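Local structure of conserved membrane protein (Chlamydia abortus, 6GZU) at residues A[15-19]-A[200-206]; A[26-32]-A[245-250]; A[84-89]-A[253-257]. The protein combines deubiquitinating and acetyltransferase activities as a secreted Chlamydia effector and induces fragmentation of the Golgi. Where two conformers were deposited one is given. Numbering follows the deposited sequence.

Contact 1 of 3, residues A[15-19]-A[200-206]; sequences FSSWD and DSTSCGI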
# COMPACT_ATOMS: atom_id res chain seq x y z
N PHE A 15 -6.89 -5.85 20.83
CA PHE A 15 -5.80 -5.62 19.87
C PHE A 15 -5.21 -4.24 19.98
O PHE A 15 -5.92 -3.24 19.77
CB PHE A 15 -6.30 -5.77 18.43
CG PHE A 15 -6.91 -7.08 18.17
CD1 PHE A 15 -6.16 -8.23 18.28
CD2 PHE A 15 -8.26 -7.20 17.90
CE1 PHE A 15 -6.73 -9.46 18.09
CE2 PHE A 15 -8.83 -8.44 17.70
CZ PHE A 15 -8.07 -9.56 17.80
N SER A 16 -3.92 -4.16 20.29
CA SER A 16 -3.20 -2.91 20.12
C SER A 16 -3.16 -2.63 18.60
O SER A 16 -2.78 -3.50 17.82
CB SER A 16 -1.79 -3.02 20.72
OG SER A 16 -1.83 -3.64 22.01
N SER A 17 -3.60 -1.44 18.20
CA SER A 17 -3.59 -0.98 16.82
C SER A 17 -2.18 -1.00 16.26
O SER A 17 -1.17 -1.03 17.01
CB SER A 17 -4.06 0.45 16.78
OG SER A 17 -3.23 1.20 17.64
N TRP A 18 -2.11 -0.96 14.94
CA TRP A 18 -0.83 -0.91 14.24
C TRP A 18 -0.76 0.46 13.59
O TRP A 18 -1.71 0.88 12.91
CB TRP A 18 -0.77 -2.03 13.19
CG TRP A 18 -0.33 -3.36 13.74
CD1 TRP A 18 -0.32 -3.75 15.05
CD2 TRP A 18 0.18 -4.47 12.98
NE1 TRP A 18 0.17 -5.04 15.15
CE2 TRP A 18 0.46 -5.51 13.89
CE3 TRP A 18 0.38 -4.69 11.61
CZ2 TRP A 18 0.97 -6.74 13.49
CZ3 TRP A 18 0.90 -5.92 11.20
CH2 TRP A 18 1.18 -6.94 12.14
N ASP A 19 0.34 1.18 13.84
CA ASP A 19 0.59 2.51 13.27
C ASP A 19 1.41 2.32 11.98
O ASP A 19 1.65 1.18 11.55
CB ASP A 19 1.31 3.44 14.31
CG ASP A 19 2.73 2.91 14.75
OD1 ASP A 19 3.29 1.99 14.12
OD2 ASP A 19 3.32 3.41 15.76
N ASP A 200 -13.89 -3.02 15.36
CA ASP A 200 -13.50 -2.06 16.38
C ASP A 200 -13.01 -0.79 15.70
O ASP A 200 -13.14 -0.63 14.49
CB ASP A 200 -12.43 -2.68 17.27
CG ASP A 200 -11.26 -3.19 16.47
OD1 ASP A 200 -10.83 -2.46 15.55
OD2 ASP A 200 -10.78 -4.32 16.76
N SER A 201 -12.43 0.11 16.46
CA SER A 201 -12.10 1.40 15.87
C SER A 201 -10.62 1.48 15.50
O SER A 201 -10.16 2.49 14.97
CB SER A 201 -12.47 2.52 16.85
OG SER A 201 -12.20 2.11 18.18
N THR A 202 -9.89 0.40 15.77
CA THR A 202 -8.44 0.50 15.87
C THR A 202 -7.62 -0.53 15.09
O THR A 202 -6.41 -0.35 14.92
CB THR A 202 -7.99 0.46 17.35
OG1 THR A 202 -8.31 -0.82 17.91
CG2 THR A 202 -8.69 1.55 18.17
N SER A 203 -8.25 -1.62 14.63
CA SER A 203 -7.54 -2.76 14.01
C SER A 203 -7.33 -2.72 12.50
O SER A 203 -6.86 -3.71 11.92
CB SER A 203 -8.24 -4.07 14.28
OG SER A 203 -9.57 -4.04 13.80
N CYS A 204 -7.66 -1.60 11.85
CA CYS A 204 -7.52 -1.51 10.39
C CYS A 204 -6.14 -1.87 9.89
O CYS A 204 -6.03 -2.51 8.81
CB CYS A 204 -7.88 -0.10 9.92
SG CYS A 204 -7.07 1.18 10.92
N GLY A 205 -5.08 -1.43 10.60
CA GLY A 205 -3.71 -1.69 10.15
C GLY A 205 -3.36 -3.17 10.20
O GLY A 205 -2.60 -3.67 9.36
N ILE A 206 -3.93 -3.88 11.17
CA ILE A 206 -3.69 -5.32 11.28
C ILE A 206 -4.45 -6.03 10.16
O ILE A 206 -3.88 -6.89 9.46
CB ILE A 206 -4.17 -5.83 12.62
CG1 ILE A 206 -3.46 -5.06 13.74
CG2 ILE A 206 -3.92 -7.33 12.74
CD1 ILE A 206 -4.01 -5.33 15.14
O HOH W 1 -4.39 0.04 13.10
O HOH W 2 -4.55 -1.99 13.70
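This contact lies at the start of helix 204-217 in a CE-clan, Ulp1-like cysteine peptidase domain. Cys204 is the first residue of that helix and touches His134, consistent with the nucleophile of a Cys-His-Asp triad. Segment 15-19, the loop leading into helix 20-33, packs beside this turn. Ile206 is the main apolar partner. Its CA-to-CB bond points sideways, and the m,t rotamer brings CG1 and CD1 against the loop. Ile206 CG1 sits over the face of the Trp18 indole, 3.6 Å from the centroid of the five-membered ring and 10° off its normal, a CH-pi contact. Ile206 CD1 lies 3.5 Å from Ser16 O and 4.0 Å from Phe15 CB. Trp18 and Phe15 also rest on Leu239 of helix 228-241. Ser17 CB comes closest, 3.1 Å from Thr202 O. At Gly205 a CB would clash with Trp18 O. No direct hydrogen bond joins the segments. Two water sites, probably not filled together, each accept from Trp18 N and donate to Thr202 O. Water 1 also accepts from Gly205 N (3.0 Å), and water 2 from Ile206 N (3.2 Å). Asp200 sets the turn before the helix through an Asx turn and Asx motif: Asp200 OD1 accepts from Thr202 N (3.0 Å) and Ser203 N (2.9 Å). The p rotamer of Ser203 adds a third bond, from Ser203 OG to Asp200 OD1 at 2.7 Å.

Contact 2 of 3, residues A[26-32]-A[245-250]; sequences HLIRLSE and RPITQA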
# COMPACT_ATOMS: atom_id res chain seq x y z
N HIS A 26 5.54 -5.07 8.82
CA HIS A 26 4.98 -6.25 8.17
C HIS A 26 5.23 -6.30 6.67
O HIS A 26 5.47 -7.38 6.12
CB HIS A 26 3.50 -6.48 8.52
CG HIS A 26 3.07 -7.89 8.27
ND1 HIS A 26 3.59 -8.94 8.99
CD2 HIS A 26 2.23 -8.42 7.34
CE1 HIS A 26 3.05 -10.07 8.54
NE2 HIS A 26 2.25 -9.78 7.53
N LEU A 27 5.16 -5.16 6.00
CA LEU A 27 5.50 -5.11 4.57
C LEU A 27 6.93 -5.56 4.34
O LEU A 27 7.20 -6.37 3.45
CB LEU A 27 5.20 -3.73 3.97
CG LEU A 27 3.73 -3.46 3.61
CD1 LEU A 27 2.66 -3.87 4.54
CD2 LEU A 27 3.65 -1.96 3.24
N ILE A 28 7.87 -5.10 5.17
CA ILE A 28 9.26 -5.53 5.04
C ILE A 28 9.39 -7.03 5.30
O ILE A 28 10.11 -7.75 4.57
CB ILE A 28 10.20 -4.73 6.00
CG1 ILE A 28 10.34 -3.27 5.54
CG2 ILE A 28 11.61 -5.38 6.13
CD1 ILE A 28 11.02 -3.11 4.14
N ARG A 29 8.72 -7.53 6.34
CA ARG A 29 8.67 -8.97 6.60
C ARG A 29 8.18 -9.73 5.34
O ARG A 29 8.82 -10.69 4.90
CB ARG A 29 7.75 -9.22 7.79
CG ARG A 29 7.56 -10.63 8.23
CD ARG A 29 6.63 -10.64 9.47
NE ARG A 29 7.20 -10.04 10.67
CZ ARG A 29 6.75 -8.98 11.35
NH1 ARG A 29 5.66 -8.30 10.97
NH2 ARG A 29 7.44 -8.56 12.42
N LEU A 30 7.09 -9.26 4.75
CA LEU A 30 6.57 -9.87 3.52
C LEU A 30 7.54 -9.77 2.37
O LEU A 30 7.63 -10.69 1.56
CB LEU A 30 5.21 -9.26 3.14
CG LEU A 30 4.11 -9.72 4.09
CD1 LEU A 30 2.85 -8.91 3.82
CD2 LEU A 30 3.85 -11.19 3.96
N SER A 31 8.28 -8.67 2.28
CA SER A 31 9.23 -8.49 1.18
C SER A 31 10.36 -9.49 1.26
O SER A 31 11.01 -9.75 0.26
CB SER A 31 9.78 -7.06 1.13
OG SER A 31 10.81 -6.89 2.10
N GLU A 32 10.61 -10.08 2.44
CA GLU A 32 11.66 -11.08 2.58
C GLU A 32 11.17 -12.41 2.04
O GLU A 32 11.96 -13.24 1.60
CB GLU A 32 12.11 -11.22 4.05
CG GLU A 32 12.75 -9.95 4.55
CD GLU A 32 13.49 -10.09 5.85
OE1 GLU A 32 13.30 -11.09 6.61
OE2 GLU A 32 14.28 -9.16 6.11
N ARG A 245 8.20 -15.01 12.95
CA ARG A 245 8.56 -14.46 11.64
C ARG A 245 9.43 -13.18 11.71
O ARG A 245 9.04 -12.13 11.19
CB ARG A 245 7.28 -14.16 10.83
CG ARG A 245 6.36 -15.37 10.65
CD ARG A 245 4.98 -14.93 10.17
NE ARG A 245 5.02 -14.43 8.81
CZ ARG A 245 3.98 -13.86 8.21
NH1 ARG A 245 4.11 -13.43 6.99
NH2 ARG A 245 2.82 -13.69 8.87
N PRO A 246 10.61 -13.27 12.34
CA PRO A 246 11.46 -12.09 12.50
C PRO A 246 12.00 -11.62 11.15
O PRO A 246 12.15 -12.40 10.19
CB PRO A 246 12.59 -12.61 13.38
CG PRO A 246 12.61 -14.13 13.08
CD PRO A 246 11.17 -14.46 12.99
N ILE A 247 12.32 -10.34 11.10
CA ILE A 247 12.99 -9.76 9.94
C ILE A 247 14.46 -10.12 10.05
O ILE A 247 15.06 -9.94 11.11
CB ILE A 247 12.78 -8.25 9.92
CG1 ILE A 247 11.30 -7.94 9.55
CG2 ILE A 247 13.79 -7.57 8.95
CD1 ILE A 247 10.94 -6.51 9.78
N THR A 248 15.05 -10.69 9.00
CA THR A 248 16.46 -11.14 9.10
C THR A 248 17.36 -10.59 7.98
O THR A 248 18.57 -10.74 8.05
CB THR A 248 16.64 -12.70 9.09
OG1 THR A 248 16.25 -13.21 7.79
CG2 THR A 248 15.79 -13.35 10.17
N GLN A 249 16.79 -9.93 6.98
CA GLN A 249 17.63 -9.49 5.86
C GLN A 249 17.75 -7.97 5.78
O GLN A 249 18.31 -7.44 4.81
CB GLN A 249 17.08 -10.00 4.53
CG GLN A 249 16.82 -11.50 4.40
CD GLN A 249 16.06 -11.85 3.10
OE1 GLN A 249 16.04 -11.07 2.13
NE2 GLN A 249 15.43 -13.01 3.08
N ALA A 250 17.16 -7.25 6.72
CA ALA A 250 17.19 -5.80 6.70
C ALA A 250 18.48 -5.24 7.27
O ALA A 250 19.06 -5.80 8.23
CB ALA A 250 16.02 -5.25 7.50
O HOH W 3 10.86 -11.80 7.63
O HOH W 4 13.80 -13.72 6.88
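Here helix 20-33 binds the loop between helices 228-241 and 252-257 in this CE-clan, Ulp1-like fold. The last turns of helix 20-33 offer two polar groups to the loop backbone. Glu32 is the first. Its carboxylate takes two successive amides: Thr248 N donates to Glu32 OE1 at 3.0 Å and Gln249 N donates to Glu32 OE2 at 2.8 Å. Two waters also donate to OE1. One donates as well to Pro246 O, and the other is hydrogen-bonded to Thr248 OG1. Arg29 is the second group. Arg29 NE donates to Arg245 O at 2.8 Å, and Arg29 NH1 to His26 ND1 at 2.9 Å. His26 uses both ring nitrogens, since NE2 is hydrogen-bonded to Asp213 of helix 204-217. Outside the two segments, Arg245 NH1 pairs with that Asp213 carboxylate, and Arg245 NH2 makes a weak hydrogen bond to Thr241 OG1. One face of the Arg245 guanidinium lies against Arg29 CD and His26 CE1. Thus the loop is held both by its backbone and by a side chain tied to Asp213. Apolar packing fills in between: Ile247 lies along Arg29 and meets Ile28, with Ile247 CD1 3.9 Å from Ile28 CG2.

Contact 3 of 3, residues A[84-89]-A[253-257]; sequences YQDYPH and CTLNV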
# COMPACT_ATOMS: atom_id res chain seq x y z
N TYR A 84 17.88 7.03 2.50
CA TYR A 84 17.79 6.18 3.67
C TYR A 84 16.71 6.61 4.63
O TYR A 84 16.53 5.99 5.67
CB TYR A 84 19.15 6.14 4.38
CG TYR A 84 20.18 5.47 3.54
CD1 TYR A 84 20.32 4.08 3.55
CD2 TYR A 84 21.00 6.20 2.72
CE1 TYR A 84 21.27 3.46 2.76
CE2 TYR A 84 21.96 5.60 1.95
CZ TYR A 84 22.07 4.24 1.95
OH TYR A 84 23.03 3.69 1.14
N GLN A 85 15.94 7.64 4.28
CA GLN A 85 14.82 8.07 5.09
C GLN A 85 13.56 7.39 4.59
O GLN A 85 12.84 6.76 5.36
CB GLN A 85 14.67 9.56 5.00
CG GLN A 85 13.51 10.11 5.80
CD GLN A 85 13.53 11.61 5.78
OE1 GLN A 85 13.32 12.23 4.73
NE2 GLN A 85 13.81 12.21 6.94
N ASP A 86 13.30 7.50 3.29
CA ASP A 86 12.15 6.81 2.71
C ASP A 86 12.44 5.37 2.29
O ASP A 86 11.59 4.49 2.43
CB ASP A 86 11.65 7.54 1.46
CG ASP A 86 11.20 8.94 1.75
OD1 ASP A 86 10.05 9.08 2.24
OD2 ASP A 86 11.94 9.88 1.42
N TYR A 87 13.62 5.14 1.72
CA TYR A 87 13.92 3.84 1.09
C TYR A 87 15.22 3.20 1.53
O TYR A 87 16.00 2.79 0.68
CB TYR A 87 13.91 3.96 -0.46
CG TYR A 87 12.68 4.66 -1.00
CD1 TYR A 87 11.45 4.03 -0.98
CD2 TYR A 87 12.76 5.96 -1.54
CE1 TYR A 87 10.31 4.68 -1.46
CE2 TYR A 87 11.62 6.62 -2.02
CZ TYR A 87 10.41 5.97 -1.98
OH TYR A 87 9.30 6.62 -2.42
N PRO A 88 15.46 3.06 2.83
CA PRO A 88 16.72 2.40 3.20
C PRO A 88 16.74 0.94 2.74
O PRO A 88 17.81 0.39 2.49
CB PRO A 88 16.71 2.48 4.72
CG PRO A 88 15.21 2.57 5.10
CD PRO A 88 14.61 3.39 3.99
N HIS A 89 15.55 0.34 2.61
CA HIS A 89 15.41 -1.06 2.22
C HIS A 89 15.65 -1.28 0.72
O HIS A 89 15.70 -2.42 0.26
CB HIS A 89 14.02 -1.57 2.62
CG HIS A 89 12.91 -0.75 2.04
ND1 HIS A 89 12.74 0.59 2.35
CD2 HIS A 89 11.94 -1.07 1.16
CE1 HIS A 89 11.69 1.05 1.68
NE2 HIS A 89 11.18 0.06 0.97
N CYS A 253 20.23 0.27 9.10
CA CYS A 253 19.55 1.50 8.78
C CYS A 253 18.04 1.30 8.66
O CYS A 253 17.26 2.09 9.19
CB CYS A 253 20.09 2.06 7.48
SG CYS A 253 19.67 3.75 7.32
N THR A 254 17.62 0.24 7.96
CA THR A 254 16.20 -0.11 7.85
C THR A 254 15.58 -0.44 9.21
O THR A 254 14.50 0.05 9.53
CB THR A 254 15.98 -1.27 6.86
OG1 THR A 254 16.46 -0.85 5.56
CG2 THR A 254 14.51 -1.67 6.77
N LEU A 255 16.29 -1.22 10.02
CA LEU A 255 15.76 -1.57 11.33
C LEU A 255 15.58 -0.31 12.18
O LEU A 255 14.63 -0.22 12.96
CB LEU A 255 16.68 -2.58 12.03
CG LEU A 255 16.77 -3.94 11.32
CD1 LEU A 255 17.80 -4.81 11.97
CD2 LEU A 255 15.42 -4.66 11.27
N ASN A 256 16.49 0.65 12.03
CA ASN A 256 16.40 1.87 12.83
C ASN A 256 15.20 2.72 12.43
O ASN A 256 14.49 3.25 13.28
CB ASN A 256 17.71 2.68 12.80
CG ASN A 256 18.15 3.12 14.20
N VAL A 257 14.95 2.83 11.13
CA VAL A 257 13.81 3.59 10.62
C VAL A 257 12.49 2.96 11.07
O VAL A 257 11.53 3.67 11.39
CB VAL A 257 13.86 3.68 9.08
CG1 VAL A 257 12.58 4.25 8.54
CG2 VAL A 257 14.99 4.55 8.65
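A cysteine sulfur beside a tyrosine ring is the most unusual feature here. Cys253 SG lies 4.9 Å from the centroid of the Tyr84 ring, 62° off its normal, so the approach is oblique. Cys253 was deposited in two conformers, and this describes one. In it Cys253 SG also packs 3.8 Å from Tyr84 CB and 4.1 Å from Pro88 CB. The contact joins the C-terminal helix 252-257 to the long loop between strands 68-69 and 100-107. That loop also holds the zinc ligands Cys78, His80 and Cys95. The helix offers Cys253, Thr254 and Val257, one turn of residues, to the loop. Pro88 meets all three. Pro88 CG is 4.1 Å from Val257 CG2, and Pro88 CB is 3.4 Å from Thr254 OG1. The loop is tied down elsewhere: His89 NE2 is hydrogen-bonded to Val39 O, Asp86 OD1 to Ser41 OG, and the Tyr87 ring packs edge-to-face with the zinc ligand His80. Between the two segments no hydrogen bond forms. His89 N is 3.3 Å from Thr254 OG1, but the angle is poor. The helix is therefore held to this loop by van der Waals packing, including that of the Cys253 sulfur, and this depends on shape fit.

All three contacts are partly buried, with centres 16 to 17 Å from the chain centre, so none is fully core or fully surface. Contacts 1 and 2 adjoin along the chain: contact 1 uses the loop leading into helix 20-33, contact 2 the later turns of that helix. Trp18 CZ3 touches His26 CB at 3.8 Å. Contacts 2 and 3 adjoin through helix 252-257, where Leu255 packs on Ile247 and Ala250. Ile28 CD1 also meets His89 CG at 3.7 Å. The chemistry changes along this path. Contact 1, near the probable catalytic cysteine, uses water and CH-pi packing. Contact 2 is rich in direct polar bonds. Contact 3, toward the zinc-binding region, has none.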